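Local coordinates for protein Cfl (Pectobacterium brasiliense, PDB 7A9J) that probably ligates coronafacic acid to amines, activating its carboxylate with ATP to form amides, at residues R74-M79 and Q116-C121; G198-Q203 and K385-W390; E439-L444 and A451-F456; T483-L488 and S499-I504. The protein carries 1 engineered substitution. One frame throughout, in Å; residues are numbered along the deposited sequence.

Interaction 1: R74-M79 and Q116-C121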
loop_
_atom_site.group_PDB
_atom_site.type_symbol
_atom_site.label_atom_id
_atom_site.label_comp_id
_atom_site.label_asym_id
_atom_site.label_seq_id
_atom_site.Cartn_x
_atom_site.Cartn_y
_atom_site.Cartn_z
ATOM N N ARG A 74 -23.607 0.692 -9.539
ATOM C CA ARG A 74 -22.416 1.056 -8.775
ATOM C C ARG A 74 -22.797 1.222 -7.310
ATOM O O ARG A 74 -23.750 1.915 -6.981
ATOM C CB ARG A 74 -21.766 2.322 -9.356
ATOM C CG ARG A 74 -21.478 2.064 -10.847
ATOM C CD ARG A 74 -20.811 3.196 -11.465
ATOM N NE ARG A 74 -20.494 2.982 -12.863
ATOM C CZ ARG A 74 -19.919 3.922 -13.613
ATOM N NH1 ARG A 74 -19.637 5.100 -13.064
ATOM N NH2 ARG A 74 -19.646 3.708 -14.898
ATOM N N ILE A 75 -22.035 0.582 -6.432
ATOM C CA ILE A 75 -22.281 0.612 -5.006
ATOM C C ILE A 75 -21.071 1.232 -4.320
ATOM O O ILE A 75 -19.961 0.695 -4.420
ATOM C CB ILE A 75 -22.500 -0.800 -4.451
ATOM C CG1 ILE A 75 -23.569 -1.517 -5.260
ATOM C CG2 ILE A 75 -22.876 -0.699 -2.950
ATOM C CD1 ILE A 75 -23.962 -2.841 -4.581
ATOM N N SER A 76 -21.282 2.356 -3.623
ATOM C CA SER A 76 -20.215 2.950 -2.807
ATOM C C SER A 76 -20.128 2.202 -1.484
ATOM O O SER A 76 -21.150 1.916 -0.866
ATOM C CB SER A 76 -20.499 4.427 -2.552
ATOM O OG SER A 76 -20.250 5.173 -3.718
ATOM N N ILE A 77 -18.909 1.871 -1.058
ATOM C CA ILE A 77 -18.690 1.068 0.135
ATOM C C ILE A 77 -17.810 1.882 1.067
ATOM O O ILE A 77 -16.769 2.421 0.654
ATOM C CB ILE A 77 -18.022 -0.283 -0.195
ATOM C CG1 ILE A 77 -18.902 -1.079 -1.165
ATOM C CG2 ILE A 77 -17.891 -1.093 1.086
ATOM C CD1 ILE A 77 -18.317 -2.431 -1.546
ATOM N N HIS A 78 -18.195 1.934 2.316
ATOM C CA HIS A 78 -17.582 2.967 3.158
ATOM C C HIS A 78 -17.578 2.403 4.583
ATOM O O HIS A 78 -18.463 2.683 5.372
ATOM C CB HIS A 78 -18.378 4.265 3.020
ATOM C CG HIS A 78 -17.812 5.457 3.746
ATOM N ND1 HIS A 78 -18.631 6.344 4.431
ATOM C CD2 HIS A 78 -16.558 5.990 3.793
ATOM C CE1 HIS A 78 -17.897 7.329 4.919
ATOM N NE2 HIS A 78 -16.647 7.166 4.514
ATOM N N MET A 79 -16.574 1.571 4.901
ATOM C CA MET A 79 -16.566 0.929 6.213
ATOM C C MET A 79 -15.160 0.485 6.628
ATOM O O MET A 79 -14.241 0.346 5.798
ATOM C CB MET A 79 -17.537 -0.249 6.252
ATOM C CG MET A 79 -17.221 -1.397 5.430
ATOM S SD MET A 79 -18.468 -2.796 5.644
ATOM C CE MET A 79 -20.056 -2.009 5.310
ATOM N N GLN A 116 -21.216 10.944 -5.811
ATOM C CA GLN A 116 -21.842 11.612 -6.941
ATOM C C GLN A 116 -21.066 11.353 -8.224
ATOM O O GLN A 116 -21.647 10.969 -9.245
ATOM C CB GLN A 116 -21.930 13.107 -6.659
ATOM C CG GLN A 116 -22.863 13.419 -5.508
ATOM C CD GLN A 116 -23.098 14.903 -5.380
ATOM O OE1 GLN A 116 -22.159 15.685 -5.195
ATOM N NE2 GLN A 116 -24.349 15.305 -5.497
ATOM N N HIS A 117 -19.744 11.541 -8.181
ATOM C CA HIS A 117 -18.925 11.374 -9.380
ATOM C C HIS A 117 -19.023 9.953 -9.924
ATOM O O HIS A 117 -19.103 9.757 -11.143
ATOM C CB HIS A 117 -17.465 11.727 -9.074
ATOM C CG HIS A 117 -16.568 11.750 -10.284
ATOM N ND1 HIS A 117 -15.899 10.634 -10.733
ATOM C CD2 HIS A 117 -16.220 12.754 -11.124
ATOM C CE1 HIS A 117 -15.161 10.946 -11.783
ATOM N NE2 HIS A 117 -15.342 12.229 -12.045
ATOM N N SER A 118 -18.983 8.951 -9.039
ATOM C CA SER A 118 -19.063 7.560 -9.450
ATOM C C SER A 118 -20.449 7.171 -9.971
ATOM O O SER A 118 -20.590 6.069 -10.509
ATOM C CB SER A 118 -18.712 6.622 -8.274
ATOM O OG SER A 118 -19.729 6.633 -7.267
ATOM N N SER A 119 -21.463 8.034 -9.827
ATOM C CA SER A 119 -22.841 7.697 -10.198
ATOM C C SER A 119 -23.308 6.449 -9.453
ATOM O O SER A 119 -23.969 5.574 -10.008
ATOM C CB SER A 119 -22.993 7.513 -11.711
ATOM O OG SER A 119 -22.808 8.753 -12.353
ATOM N N SER A 120 -22.945 6.351 -8.185
ATOM C CA SER A 120 -23.416 5.223 -7.403
ATOM C C SER A 120 -24.920 5.288 -7.219
ATOM O O SER A 120 -25.497 6.363 -7.025
ATOM C CB SER A 120 -22.719 5.170 -6.044
ATOM O OG SER A 120 -21.338 4.840 -6.205
ATOM N N CYS A 121 -25.583 4.138 -7.288
ATOM C CA CYS A 121 -26.988 4.112 -6.916
ATOM C C CYS A 121 -27.245 3.402 -5.593
ATOM O O CYS A 121 -28.406 3.313 -5.161
ATOM C CB CYS A 121 -27.833 3.487 -8.032
ATOM S SG CYS A 121 -27.557 1.738 -8.197
#
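Arg-74 and Ser-118 meet through a side chain-to-backbone bond that shows how a strand end can satisfy the polar groups left over where a helix stops. NH1 of Arg-74 donates to Ser-118 O over 2.9 Å with an N-H...O angle of 161°. The oxygen lies close to the guanidinium plane, but the donor stands 46° above the carbonyl plane and so misses the lone pairs. An extended chain from CG to NE (chi2 -178°) carries the group there, and CD of Arg-74 is pressed close to Ser-118 O, 3.0 Å away. The indole of Trp-390 meets the same guanidinium in a cation-pi contact. Ser-118 ends up near this site because helix 108-117 finishes in a Schellman motif: Ser-119 takes positive phi and its N bonds back to Gln-116 O at 3.0 Å, turning the chain toward strand 122-125, the neighbour of strand 74-78 in a five-stranded parallel sheet. That turn also delivers Cys-121 N to Arg-74 O, 2.9 Å away and in the carbonyl plane, while CA of Ser-120 makes a longer C-H contact with the same oxygen. Two residues further along the strand, the hydroxyls of Ser-76 and Ser-120 share a hydrogen bond, OG to OG 2.7 Å, in which either may be the donor. Ser-120 OG has Ser-118 OG, at 2.6 Å, as a second possible acceptor for its proton. The proton of Ser-118 OG is shared between Leu-114 O and Ile-115 O of the helix, or goes to one of them, which leaves its oxygen able to accept. Val-100 of strand 98-101 packs on both Ser-118 and Ser-120.

Interaction 2: G198-Q203 and K385-W390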
loop_
_atom_site.group_PDB
_atom_site.type_symbol
_atom_site.label_atom_id
_atom_site.label_comp_id
_atom_site.label_asym_id
_atom_site.label_seq_id
_atom_site.Cartn_x
_atom_site.Cartn_y
_atom_site.Cartn_z
ATOM N N GLY A 198 -11.021 8.021 -11.257
ATOM C CA GLY A 198 -11.607 6.731 -10.975
ATOM C C GLY A 198 -11.014 5.680 -11.886
ATOM O O GLY A 198 -11.370 5.618 -13.052
ATOM N N ILE A 199 -10.125 4.847 -11.360
ATOM C CA ILE A 199 -9.469 3.833 -12.177
ATOM C C ILE A 199 -10.398 2.634 -12.265
ATOM O O ILE A 199 -10.829 2.085 -11.253
ATOM C CB ILE A 199 -8.116 3.426 -11.586
ATOM C CG1 ILE A 199 -7.225 4.669 -11.397
ATOM C CG2 ILE A 199 -7.465 2.379 -12.455
ATOM C CD1 ILE A 199 -6.999 5.445 -12.672
ATOM N N VAL A 200 -10.731 2.245 -13.483
ATOM C CA VAL A 200 -11.757 1.234 -13.705
ATOM C C VAL A 200 -11.066 -0.101 -13.909
ATOM O O VAL A 200 -10.226 -0.241 -14.801
ATOM C CB VAL A 200 -12.642 1.593 -14.906
ATOM C CG1 VAL A 200 -13.733 0.502 -15.103
ATOM C CG2 VAL A 200 -13.281 2.970 -14.645
ATOM N N TYR A 201 -11.458 -1.071 -13.104
ATOM C CA TYR A 201 -11.027 -2.475 -13.200
ATOM C C TYR A 201 -12.158 -3.303 -13.781
ATOM O O TYR A 201 -13.301 -3.175 -13.325
ATOM C CB TYR A 201 -10.766 -3.058 -11.830
ATOM C CG TYR A 201 -9.444 -2.675 -11.221
ATOM C CD1 TYR A 201 -9.052 -1.352 -11.118
ATOM C CD2 TYR A 201 -8.650 -3.668 -10.652
ATOM C CE1 TYR A 201 -7.833 -1.014 -10.553
ATOM C CE2 TYR A 201 -7.442 -3.346 -10.033
ATOM C CZ TYR A 201 -7.065 -2.023 -9.954
ATOM O OH TYR A 201 -5.872 -1.663 -9.322
ATOM N N SER A 202 -11.842 -4.155 -14.762
ATOM C CA SER A 202 -12.766 -5.225 -15.119
ATOM C C SER A 202 -12.571 -6.433 -14.201
ATOM O O SER A 202 -11.673 -6.468 -13.348
ATOM C CB SER A 202 -12.574 -5.632 -16.579
ATOM O OG SER A 202 -11.305 -6.261 -16.707
ATOM N N GLN A 203 -13.507 -7.393 -14.330
ATOM C CA GLN A 203 -13.298 -8.702 -13.721
ATOM C C GLN A 203 -11.910 -9.244 -14.060
ATOM O O GLN A 203 -11.204 -9.758 -13.173
ATOM C CB GLN A 203 -14.417 -9.666 -14.143
ATOM C CG GLN A 203 -15.806 -9.232 -13.633
ATOM C CD GLN A 203 -16.102 -9.743 -12.214
ATOM O OE1 GLN A 203 -15.332 -10.505 -11.650
ATOM N NE2 GLN A 203 -17.268 -9.345 -11.660
ATOM N N LYS A 385 -4.313 -5.066 -16.771
ATOM C CA LYS A 385 -4.675 -3.892 -17.553
ATOM C C LYS A 385 -5.958 -3.283 -17.025
ATOM O O LYS A 385 -7.045 -3.879 -17.157
ATOM C CB LYS A 385 -4.860 -4.267 -19.015
ATOM C CG LYS A 385 -3.768 -5.098 -19.553
ATOM C CD LYS A 385 -2.669 -4.223 -20.011
ATOM C CE LYS A 385 -1.703 -5.040 -20.841
ATOM N NZ LYS A 385 -0.417 -4.360 -20.622
ATOM N N THR A 386 -5.853 -2.073 -16.486
ATOM C CA THR A 386 -7.049 -1.316 -16.153
ATOM C C THR A 386 -7.745 -0.867 -17.438
ATOM O O THR A 386 -7.136 -0.747 -18.502
ATOM C CB THR A 386 -6.696 -0.134 -15.258
ATOM O OG1 THR A 386 -5.738 0.691 -15.942
ATOM C CG2 THR A 386 -6.059 -0.656 -13.961
ATOM N N ILE A 387 -9.044 -0.629 -17.341
ATOM C CA ILE A 387 -9.850 -0.386 -18.516
ATOM C C ILE A 387 -9.752 1.065 -18.944
ATOM O O ILE A 387 -9.878 1.374 -20.129
ATOM C CB ILE A 387 -11.323 -0.748 -18.232
ATOM C CG1 ILE A 387 -11.432 -2.189 -17.722
ATOM C CG2 ILE A 387 -12.162 -0.486 -19.415
ATOM C CD1 ILE A 387 -10.545 -3.191 -18.467
ATOM N N GLY A 388 -9.574 1.969 -18.000
ATOM C CA GLY A 388 -9.689 3.376 -18.313
ATOM C C GLY A 388 -9.998 4.162 -17.052
ATOM O O GLY A 388 -9.878 3.669 -15.935
ATOM N N ILE A 389 -10.341 5.419 -17.258
ATOM C CA ILE A 389 -10.612 6.318 -16.152
ATOM C C ILE A 389 -12.043 6.779 -16.258
ATOM O O ILE A 389 -12.476 7.275 -17.313
ATOM C CB ILE A 389 -9.639 7.521 -16.129
ATOM C CG1 ILE A 389 -8.213 7.040 -15.803
ATOM C CG2 ILE A 389 -10.167 8.575 -15.164
ATOM C CD1 ILE A 389 -7.157 8.157 -15.887
ATOM N N TRP A 390 -12.780 6.612 -15.169
ATOM C CA TRP A 390 -14.138 7.078 -15.116
ATOM C C TRP A 390 -14.115 8.582 -14.880
ATOM O O TRP A 390 -13.539 9.039 -13.892
ATOM C CB TRP A 390 -14.880 6.367 -13.986
ATOM C CG TRP A 390 -16.183 6.902 -13.835
ATOM C CD1 TRP A 390 -16.643 7.656 -12.799
ATOM C CD2 TRP A 390 -17.263 6.788 -14.761
ATOM N NE1 TRP A 390 -17.935 7.998 -13.006
ATOM C CE2 TRP A 390 -18.350 7.487 -14.209
ATOM C CE3 TRP A 390 -17.416 6.164 -16.010
ATOM C CZ2 TRP A 390 -19.587 7.571 -14.850
ATOM C CZ3 TRP A 390 -18.644 6.253 -16.651
ATOM C CH2 TRP A 390 -19.713 6.957 -16.072
#
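Val-200 and the backbone from Ile-387 to Gly-388 make the centre of this antiparallel pairing. Val-200 N donates to Gly-388 O at 3.0 Å, while Val-200 O accepts from Ile-387 N at 2.8 Å in a nearly straight bond, so the two bonds of one residue go to neighbouring residues across the gap. A third bond, Trp-390 N to Gly-198 O at 2.7 Å, closes the other end. The side chains fill in around this ladder. CG2 of Val-200 rests 3.8 Å from CB of Trp-390, and CG1 packs against Ile-387. On the face that carries Ile-199 and Ile-389, CD1 of Ile-199 reaches CG1 of Ile-389 at 3.7 Å, and its CG2 meets CG2 of Thr-386. That threonine methyl also touches the Tyr-201 ring. Ile-387, with CG1 anti to its carbonyl carbon (chi1 -55°), lays CD1 against Ser-202 OG at 3.6 Å, the hydroxyl that caps helix 203-214. Further out, Tyr-201 OH bonds to Gly-340 O, and its side chain lies about 4 Å from the bound indenone acid. Strands 183-188 and 395-397 flank the pair in a four-stranded antiparallel sheet, and strand 198-202 begins at the end of the glycine-rich phosphate-binding motif characteristic of adenylate-forming enzymes, whose middle is not modelled.

Interaction 3: E439-L444 and A451-F456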
loop_
_atom_site.group_PDB
_atom_site.type_symbol
_atom_site.label_atom_id
_atom_site.label_comp_id
_atom_site.label_asym_id
_atom_site.label_seq_id
_atom_site.Cartn_x
_atom_site.Cartn_y
_atom_site.Cartn_z
ATOM N N GLU A 439 21.500 7.227 -2.913
ATOM C CA GLU A 439 22.695 6.392 -2.911
ATOM C C GLU A 439 23.734 6.912 -1.904
ATOM O O GLU A 439 24.374 6.124 -1.188
ATOM C CB GLU A 439 23.280 6.349 -4.337
ATOM C CG GLU A 439 24.589 5.587 -4.502
ATOM C CD GLU A 439 25.447 6.083 -5.692
ATOM O OE1 GLU A 439 24.897 6.488 -6.742
ATOM O OE2 GLU A 439 26.695 6.083 -5.572
ATOM N N ILE A 440 23.898 8.240 -1.815
ATOM C CA ILE A 440 24.858 8.787 -0.862
ATOM C C ILE A 440 24.394 8.544 0.564
ATOM O O ILE A 440 25.202 8.198 1.438
ATOM C CB ILE A 440 25.076 10.288 -1.103
ATOM C CG1 ILE A 440 25.576 10.537 -2.518
ATOM C CG2 ILE A 440 26.081 10.835 -0.065
ATOM C CD1 ILE A 440 25.599 12.003 -2.876
ATOM N N GLU A 441 23.098 8.776 0.825
ATOM C CA GLU A 441 22.521 8.518 2.148
ATOM C C GLU A 441 22.748 7.081 2.571
ATOM O O GLU A 441 23.099 6.811 3.729
ATOM C CB GLU A 441 21.015 8.825 2.137
ATOM C CG GLU A 441 20.667 10.314 2.019
ATOM C CD GLU A 441 19.274 10.569 1.443
ATOM O OE1 GLU A 441 18.397 9.636 1.430
ATOM O OE2 GLU A 441 19.022 11.718 1.062
ATOM N N ASN A 442 22.569 6.136 1.642
ATOM C CA ASN A 442 22.746 4.736 2.008
ATOM C C ASN A 442 24.171 4.457 2.455
ATOM O O ASN A 442 24.389 3.704 3.401
ATOM C CB ASN A 442 22.362 3.814 0.853
ATOM C CG ASN A 442 22.567 2.345 1.205
ATOM O OD1 ASN A 442 21.856 1.783 2.053
ATOM N ND2 ASN A 442 23.557 1.721 0.575
ATOM N N THR A 443 25.151 5.087 1.814
ATOM C CA THR A 443 26.538 4.916 2.228
ATOM C C THR A 443 26.779 5.525 3.604
ATOM O O THR A 443 27.417 4.912 4.463
ATOM C CB THR A 443 27.457 5.560 1.185
ATOM O OG1 THR A 443 27.292 4.864 -0.055
ATOM C CG2 THR A 443 28.922 5.469 1.643
ATOM N N LEU A 444 26.286 6.749 3.814
ATOM C CA LEU A 444 26.550 7.478 5.052
ATOM C C LEU A 444 26.050 6.717 6.262
ATOM O O LEU A 444 26.775 6.543 7.250
ATOM C CB LEU A 444 25.887 8.858 4.987
ATOM C CG LEU A 444 26.589 9.873 4.092
ATOM C CD1 LEU A 444 25.688 11.064 3.872
ATOM C CD2 LEU A 444 27.938 10.298 4.682
ATOM N N ALA A 451 23.622 8.129 12.700
ATOM C CA ALA A 451 22.297 7.560 12.921
ATOM C C ALA A 451 21.401 7.739 11.706
ATOM O O ALA A 451 20.619 6.850 11.365
ATOM C CB ALA A 451 21.646 8.210 14.140
ATOM N N ALA A 452 21.471 8.896 11.064
ATOM C CA ALA A 452 20.571 9.190 9.967
ATOM C C ALA A 452 21.210 10.299 9.159
ATOM O O ALA A 452 22.135 10.976 9.615
ATOM C CB ALA A 452 19.183 9.606 10.451
ATOM N N SER A 453 20.708 10.470 7.951
ATOM C CA SER A 453 21.312 11.444 7.064
ATOM C C SER A 453 20.320 11.755 5.961
ATOM O O SER A 453 19.530 10.893 5.569
ATOM C CB SER A 453 22.625 10.906 6.486
ATOM O OG SER A 453 23.065 11.778 5.468
ATOM N N VAL A 454 20.342 12.996 5.480
ATOM C CA VAL A 454 19.596 13.390 4.291
ATOM C C VAL A 454 20.551 14.218 3.423
ATOM O O VAL A 454 21.233 15.120 3.937
ATOM C CB VAL A 454 18.341 14.222 4.628
ATOM C CG1 VAL A 454 17.650 14.673 3.357
ATOM C CG2 VAL A 454 17.328 13.417 5.462
ATOM N N VAL A 455 20.608 13.911 2.116
ATOM C CA VAL A 455 21.509 14.600 1.178
ATOM C C VAL A 455 20.666 15.390 0.181
ATOM O O VAL A 455 19.643 14.902 -0.297
ATOM C CB VAL A 455 22.444 13.597 0.467
ATOM C CG1 VAL A 455 23.243 14.264 -0.678
ATOM C CG2 VAL A 455 23.385 12.937 1.455
ATOM N N PHE A 456 21.073 16.633 -0.111
ATOM C CA PHE A 456 20.345 17.467 -1.057
ATOM C C PHE A 456 21.342 18.460 -1.656
ATOM O O PHE A 456 22.514 18.495 -1.279
ATOM C CB PHE A 456 19.207 18.257 -0.404
ATOM C CG PHE A 456 19.643 19.121 0.799
ATOM C CD1 PHE A 456 19.676 18.581 2.073
ATOM C CD2 PHE A 456 19.986 20.500 0.646
ATOM C CE1 PHE A 456 20.062 19.330 3.166
ATOM C CE2 PHE A 456 20.348 21.284 1.784
ATOM C CZ PHE A 456 20.396 20.700 3.021
#
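Ile-440, Glu-441 and Leu-444 project from one side of helix 437-445 onto Val-455, and here the packing is close. CG2 of Val-455 sits among CG2 of Ile-440 at 3.7 Å, CD1 of Leu-444 at 3.8 Å and the CG methylene of Glu-441, with the isoleucine and leucine each crossing the valine at about a right angle. Tighter still, CD1 of Leu-444 presses on Ser-453 OG at 3.2 Å, a hydroxyl whose own hydrogen bond runs to Leu-470 O of the adjoining strand. The more solvent-accessible side is polar, and there Glu-441 is partly exposed. The Glu-441 side chain is extended beyond CG (chi2 156°): CG passes Ser-453 O, and OE2 lies 3.7 Å from CA of Val-454. OE2 also takes the N-H of Val-455 over 2.9 Å, almost straight at 175°, on the anti side of the carboxylate and 22° out of its plane. OE1 meanwhile forms a salt bridge with Arg-517 of helix 517-522. Strand 450-460 is outermost in its sheet and bonds to strand 464-473 through Ser-453's neighbour Val-454. A carboxylate thus receives an N-H of an outermost strand that points away from strand 464-473, and both this bond and the arginine would be expected to favour its ionised form.

Interaction 4: T483-L488 and S499-I504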
loop_
_atom_site.group_PDB
_atom_site.type_symbol
_atom_site.label_atom_id
_atom_site.label_comp_id
_atom_site.label_asym_id
_atom_site.label_seq_id
_atom_site.Cartn_x
_atom_site.Cartn_y
_atom_site.Cartn_z
ATOM N N THR A 483 36.250 12.338 9.648
ATOM C CA THR A 483 35.962 10.907 9.605
ATOM C C THR A 483 35.109 10.568 8.394
ATOM O O THR A 483 35.355 9.570 7.700
ATOM C CB THR A 483 35.240 10.475 10.885
ATOM O OG1 THR A 483 36.044 10.800 12.028
ATOM C CG2 THR A 483 34.945 8.965 10.869
ATOM N N ILE A 484 34.107 11.406 8.126
ATOM C CA ILE A 484 33.143 11.123 7.070
ATOM C C ILE A 484 33.790 11.285 5.705
ATOM O O ILE A 484 33.672 10.411 4.837
ATOM C CB ILE A 484 31.914 12.031 7.234
ATOM C CG1 ILE A 484 31.364 11.893 8.652
ATOM C CG2 ILE A 484 30.820 11.689 6.211
ATOM C CD1 ILE A 484 30.123 12.721 8.891
ATOM N N ALA A 485 34.504 12.397 5.497
ATOM C CA ALA A 485 35.130 12.602 4.200
ATOM C C ALA A 485 36.087 11.452 3.874
ATOM O O ALA A 485 36.058 10.907 2.763
ATOM C CB ALA A 485 35.838 13.963 4.165
ATOM N N SER A 486 36.905 11.029 4.839
ATOM C CA SER A 486 37.800 9.913 4.558
ATOM C C SER A 486 37.013 8.631 4.298
ATOM O O SER A 486 37.334 7.878 3.372
ATOM C CB SER A 486 38.803 9.726 5.702
ATOM O OG SER A 486 38.159 9.307 6.889
ATOM N N TYR A 487 35.958 8.387 5.077
ATOM C CA TYR A 487 35.109 7.215 4.855
ATOM C C TYR A 487 34.504 7.216 3.451
ATOM O O TYR A 487 34.430 6.163 2.799
ATOM C CB TYR A 487 34.015 7.172 5.931
ATOM C CG TYR A 487 32.903 6.174 5.696
ATOM C CD1 TYR A 487 33.061 4.828 6.001
ATOM C CD2 TYR A 487 31.685 6.588 5.181
ATOM C CE1 TYR A 487 32.016 3.916 5.784
ATOM C CE2 TYR A 487 30.653 5.702 4.964
ATOM C CZ TYR A 487 30.814 4.374 5.262
ATOM O OH TYR A 487 29.758 3.518 5.029
ATOM N N LEU A 488 34.067 8.385 2.963
ATOM C CA LEU A 488 33.496 8.448 1.621
ATOM C C LEU A 488 34.557 8.257 0.533
ATOM O O LEU A 488 34.257 7.693 -0.524
ATOM C CB LEU A 488 32.752 9.769 1.428
ATOM C CG LEU A 488 31.473 9.941 2.251
ATOM C CD1 LEU A 488 30.839 11.273 1.941
ATOM C CD2 LEU A 488 30.481 8.864 1.936
ATOM N N SER A 499 29.856 18.483 -0.410
ATOM C CA SER A 499 30.754 19.605 -0.172
ATOM C C SER A 499 30.704 20.127 1.259
ATOM O O SER A 499 31.586 20.904 1.656
ATOM C CB SER A 499 30.397 20.733 -1.131
ATOM O OG SER A 499 30.764 20.399 -2.454
ATOM N N GLU A 500 29.726 19.710 2.050
ATOM C CA GLU A 500 29.471 20.317 3.342
ATOM C C GLU A 500 28.641 19.369 4.188
ATOM O O GLU A 500 27.802 18.641 3.669
ATOM C CB GLU A 500 28.731 21.619 3.146
ATOM C CG GLU A 500 28.408 22.376 4.374
ATOM C CD GLU A 500 27.874 23.739 3.983
ATOM O OE1 GLU A 500 28.612 24.504 3.325
ATOM O OE2 GLU A 500 26.701 24.014 4.270
ATOM N N TYR A 501 28.889 19.398 5.490
ATOM C CA TYR A 501 28.215 18.553 6.469
ATOM C C TYR A 501 27.506 19.449 7.478
ATOM O O TYR A 501 28.116 20.379 8.023
ATOM C CB TYR A 501 29.258 17.643 7.158
ATOM C CG TYR A 501 29.890 16.689 6.187
ATOM C CD1 TYR A 501 29.136 15.663 5.644
ATOM C CD2 TYR A 501 31.212 16.811 5.788
ATOM C CE1 TYR A 501 29.660 14.774 4.751
ATOM C CE2 TYR A 501 31.769 15.892 4.876
ATOM C CZ TYR A 501 30.960 14.883 4.361
ATOM O OH TYR A 501 31.409 13.959 3.447
ATOM N N ILE A 502 26.218 19.196 7.703
ATOM C CA ILE A 502 25.449 19.895 8.723
ATOM C C ILE A 502 25.084 18.872 9.789
ATOM O O ILE A 502 24.284 17.965 9.541
ATOM C CB ILE A 502 24.203 20.570 8.139
ATOM C CG1 ILE A 502 24.613 21.607 7.080
ATOM C CG2 ILE A 502 23.414 21.296 9.245
ATOM C CD1 ILE A 502 23.449 22.303 6.381
ATOM N N PHE A 503 25.685 18.988 10.966
ATOM C CA PHE A 503 25.397 18.061 12.051
ATOM C C PHE A 503 24.201 18.589 12.824
ATOM O O PHE A 503 24.226 19.722 13.318
ATOM C CB PHE A 503 26.597 17.885 12.987
ATOM C CG PHE A 503 27.782 17.249 12.333
ATOM C CD1 PHE A 503 28.647 18.008 11.554
ATOM C CD2 PHE A 503 28.029 15.898 12.481
ATOM C CE1 PHE A 503 29.739 17.425 10.934
ATOM C CE2 PHE A 503 29.125 15.312 11.875
ATOM C CZ PHE A 503 29.983 16.078 11.098
ATOM N N ILE A 504 23.170 17.761 12.947
ATOM C CA ILE A 504 21.975 18.092 13.710
ATOM C C ILE A 504 21.492 16.799 14.357
ATOM O O ILE A 504 21.482 15.747 13.710
ATOM C CB ILE A 504 20.900 18.737 12.808
ATOM C CG1 ILE A 504 19.807 19.390 13.645
ATOM C CG2 ILE A 504 20.301 17.734 11.851
ATOM C CD1 ILE A 504 18.800 20.155 12.819
#
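Ile-484 and Tyr-501 carry the largely apolar contact between helix 481-491 and strand 500-503, whose segment axes come no closer than 10.5 Å. The branches of the isoleucine divide the work. CB stands 4.1 Å above one face of the Tyr-501 ring, offset toward its rim, and CG2 comes down to CE1 at 3.6 Å, an apolar contact at the ring's rim made as the two side chains slide past each other in opposite directions. The other branch, kept extended by chi2 of -178°, sends CD1 to CZ of Phe-503 at 4.0 Å, meeting that ring obliquely. Contact with the phenol oxygen is of a second kind. CD1 of Leu-488 approaches at the edge of the ring, close to its plane, and lies only 3.1 Å from Tyr-501 OH, a tight fit for a methyl and a hydroxyl. The Ala-485 backbone lies nearby. In the fold this is the helix-to-strand half of a beta-alpha-beta unit that begins with strand 464-473, parallel to strand 500-503 and its neighbour in the sheet. With no hydrogen bond between the two segments, the seating of helix on sheet depends on van der Waals fit, and the long reach of the tyrosine spans most of the gap.

Along the chain the four contacts follow in series. Interactions 1 and 2 lie in the AMP-binding region, their centres 15 Å apart, and belong to two different sheets, one parallel and one antiparallel; Trp-390 joins them, its NE1 bonding to His-117 O. Interactions 3 and 4 lie in the C-terminal family region, centres 10 Å apart, where helices 437-445 and 481-491 pack on the same sheet and also touch each other, with Tyr-487 OH bonded to Thr-443 O. The two pairs sit on opposite sides of the chain's centre, about 39 to 54 Å apart between centres, consistent with the two-part architecture of adenylate-forming enzymes, whose smaller C-terminal domain is generally mobile.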